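Local structure of anaerobically-induced outer membrane porin OprE (Pseudomonas aeruginosa, 4FRX) at residues F400-A405 with N426-S431. The protein probably acts as a porin of the OprD family, a beta-barrel channel through which small solutes would cross the bacterial outer membrane. Sequence-based numbering, arbitrary orientation.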
loop_
_atom_site.group_PDB
_atom_site.type_symbol
_atom_site.label_atom_id
_atom_site.label_comp_id
_atom_site.label_asym_id
_atom_site.label_seq_id
_atom_site.Cartn_x
_atom_site.Cartn_y
_atom_site.Cartn_z
ATOM N N PHE A 400 7.461 19.753 0.398
ATOM C CA PHE A 400 8.796 19.200 0.581
ATOM C C PHE A 400 8.760 18.153 1.679
ATOM O O PHE A 400 8.269 18.429 2.771
ATOM C CB PHE A 400 9.772 20.302 0.985
ATOM C CG PHE A 400 9.895 21.394 -0.025
ATOM C CD1 PHE A 400 8.963 22.417 -0.075
ATOM C CD2 PHE A 400 10.939 21.396 -0.933
ATOM C CE1 PHE A 400 9.074 23.433 -1.012
ATOM C CE2 PHE A 400 11.054 22.401 -1.867
ATOM C CZ PHE A 400 10.119 23.424 -1.904
ATOM N N THR A 401 9.288 16.961 1.406
ATOM C CA THR A 401 9.244 15.876 2.396
ATOM C C THR A 401 10.585 15.156 2.552
ATOM O O THR A 401 11.189 14.759 1.569
ATOM C CB THR A 401 8.162 14.837 2.030
ATOM O OG1 THR A 401 6.894 15.485 1.976
ATOM C CG2 THR A 401 8.109 13.718 3.068
ATOM N N TRP A 402 11.044 15.015 3.792
ATOM C CA TRP A 402 12.216 14.203 4.096
ATOM C C TRP A 402 11.777 13.014 4.928
ATOM O O TRP A 402 11.188 13.187 5.998
ATOM C CB TRP A 402 13.242 15.016 4.894
ATOM C CG TRP A 402 14.391 14.198 5.425
ATOM C CD1 TRP A 402 15.048 13.175 4.789
ATOM C CD2 TRP A 402 15.014 14.334 6.707
ATOM N NE1 TRP A 402 16.043 12.671 5.601
ATOM C CE2 TRP A 402 16.038 13.363 6.783
ATOM C CE3 TRP A 402 14.805 15.182 7.800
ATOM C CZ2 TRP A 402 16.857 13.226 7.906
ATOM C CZ3 TRP A 402 15.624 15.037 8.916
ATOM C CH2 TRP A 402 16.632 14.074 8.955
ATOM N N LYS A 403 12.051 11.806 4.442
ATOM C CA LYS A 403 11.782 10.606 5.232
ATOM C C LYS A 403 13.104 9.914 5.508
ATOM O O LYS A 403 13.880 9.692 4.585
ATOM C CB LYS A 403 10.841 9.645 4.481
ATOM C CG LYS A 403 9.442 10.221 4.191
ATOM C CD LYS A 403 8.570 9.181 3.488
ATOM C CE LYS A 403 7.176 9.719 3.219
ATOM N NZ LYS A 403 6.514 10.254 4.441
ATOM N N ASN A 404 13.366 9.575 6.770
ATOM C CA ASN A 404 14.556 8.805 7.101
ATOM C C ASN A 404 14.170 7.548 7.869
ATOM O O ASN A 404 13.311 7.596 8.749
ATOM C CB ASN A 404 15.518 9.651 7.940
ATOM C CG ASN A 404 16.686 8.857 8.465
ATOM O OD1 ASN A 404 16.644 8.313 9.567
ATOM N ND2 ASN A 404 17.748 8.781 7.672
ATOM N N ALA A 405 14.807 6.429 7.540
ATOM C CA ALA A 405 14.570 5.186 8.257
ATOM C C ALA A 405 15.877 4.494 8.643
ATOM O O ALA A 405 16.838 4.493 7.870
ATOM C CB ALA A 405 13.687 4.232 7.397
ATOM N N ASN A 426 17.203 7.309 3.081
ATOM C CA ASN A 426 16.672 8.661 3.035
ATOM C C ASN A 426 15.861 8.836 1.776
ATOM O O ASN A 426 16.286 8.401 0.703
ATOM C CB ASN A 426 17.792 9.708 3.041
ATOM C CG ASN A 426 18.459 9.831 4.397
ATOM O OD1 ASN A 426 17.865 10.345 5.345
ATOM N ND2 ASN A 426 19.696 9.345 4.498
ATOM N N ARG A 427 14.696 9.463 1.913
ATOM C CA ARG A 427 13.962 9.950 0.756
ATOM C C ARG A 427 13.792 11.462 0.844
ATOM O O ARG A 427 13.548 12.025 1.915
ATOM C CB ARG A 427 12.593 9.291 0.642
ATOM C CG ARG A 427 12.629 7.791 0.589
ATOM C CD ARG A 427 11.213 7.246 0.465
ATOM N NE ARG A 427 11.141 5.844 0.855
ATOM C CZ ARG A 427 10.006 5.161 0.952
ATOM N NH1 ARG A 427 8.853 5.754 0.685
ATOM N NH2 ARG A 427 10.026 3.889 1.323
ATOM N N LEU A 428 13.937 12.117 -0.300
ATOM C CA LEU A 428 13.632 13.529 -0.419
ATOM C C LEU A 428 12.632 13.668 -1.545
ATOM O O LEU A 428 12.895 13.238 -2.675
ATOM C CB LEU A 428 14.903 14.319 -0.736
ATOM C CG LEU A 428 15.929 14.255 0.397
ATOM C CD1 LEU A 428 17.236 14.939 0.011
ATOM C CD2 LEU A 428 15.344 14.894 1.655
ATOM N N ILE A 429 11.476 14.246 -1.233
ATOM C CA ILE A 429 10.408 14.343 -2.207
ATOM C C ILE A 429 9.884 15.770 -2.296
ATOM O O ILE A 429 9.481 16.363 -1.291
ATOM C CB ILE A 429 9.214 13.382 -1.888
ATOM C CG1 ILE A 429 9.696 11.960 -1.575
ATOM C CG2 ILE A 429 8.211 13.377 -3.043
ATOM C CD1 ILE A 429 9.639 11.597 -0.095
ATOM N N VAL A 430 9.893 16.316 -3.510
ATOM C CA VAL A 430 9.248 17.601 -3.770
ATOM C C VAL A 430 8.075 17.325 -4.692
ATOM O O VAL A 430 8.222 16.649 -5.709
ATOM C CB VAL A 430 10.225 18.593 -4.414
ATOM C CG1 VAL A 430 9.542 19.942 -4.702
ATOM C CG2 VAL A 430 11.437 18.765 -3.514
ATOM N N SER A 431 6.895 17.813 -4.320
ATOM C CA SER A 431 5.695 17.464 -5.061
ATOM C C SER A 431 4.811 18.678 -5.291
ATOM O O SER A 431 4.786 19.592 -4.474
ATOM C CB SER A 431 4.906 16.383 -4.327
ATOM O OG SER A 431 3.788 15.979 -5.107
HETATM O O HOH W 1 6.643 16.143 -0.771
#
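Asn426 OD1 accepts two side-chain hydrogen bonds from the neighbouring strand, reached from opposite faces of its amide. Trp402 NE1 donates to Asn426 OD1 at 3.0 Å, nearly straight (167° at the hydrogen), with the oxygen in the indole plane and the donor tilted 27° from the carbonyl plane. Asn404 ND2 lies at 2.8 Å from Asn426 OD1 but well above that plane, not on a lone pair. Both donors leave the backbone with CG anti to N (chi1 171° for Trp402), which lays indole and amide alongside the Asn426 side chain. Leu428 CD2 packs obliquely against Trp402 CD1 at 3.6 Å, and Val430 CG2 meets Phe400 CD2 at 3.7 Å. Beneath them the backbones pair antiparallel, as between neighbouring strands of an outer membrane porin barrel: Thr401-Ile429 and Lys403-Arg427 are hydrogen-bonded pairs. A bound detergent near Trp402 is consistent with a lipid-facing position for the Phe400, Trp402 and Leu428 face. On the other face, Ile429 CD1 approaches Thr401 CG2 at 4.1 Å, and a water bridges Thr401 OG1 to Ile429 O, donating to the carbonyl at 2.9 Å. Lys403 NZ and Arg427 NH1 stand 6.3 Å apart; Lys403 NZ is hydrogen-bonded to Ser385 OG, and Arg427 NE is salt-bridged to Glu425, which probably eases its closeness to Arg137. From strand 17-28, Asn25 OD1 accepts from Asn426 ND2, which would help fix the amide's rotation.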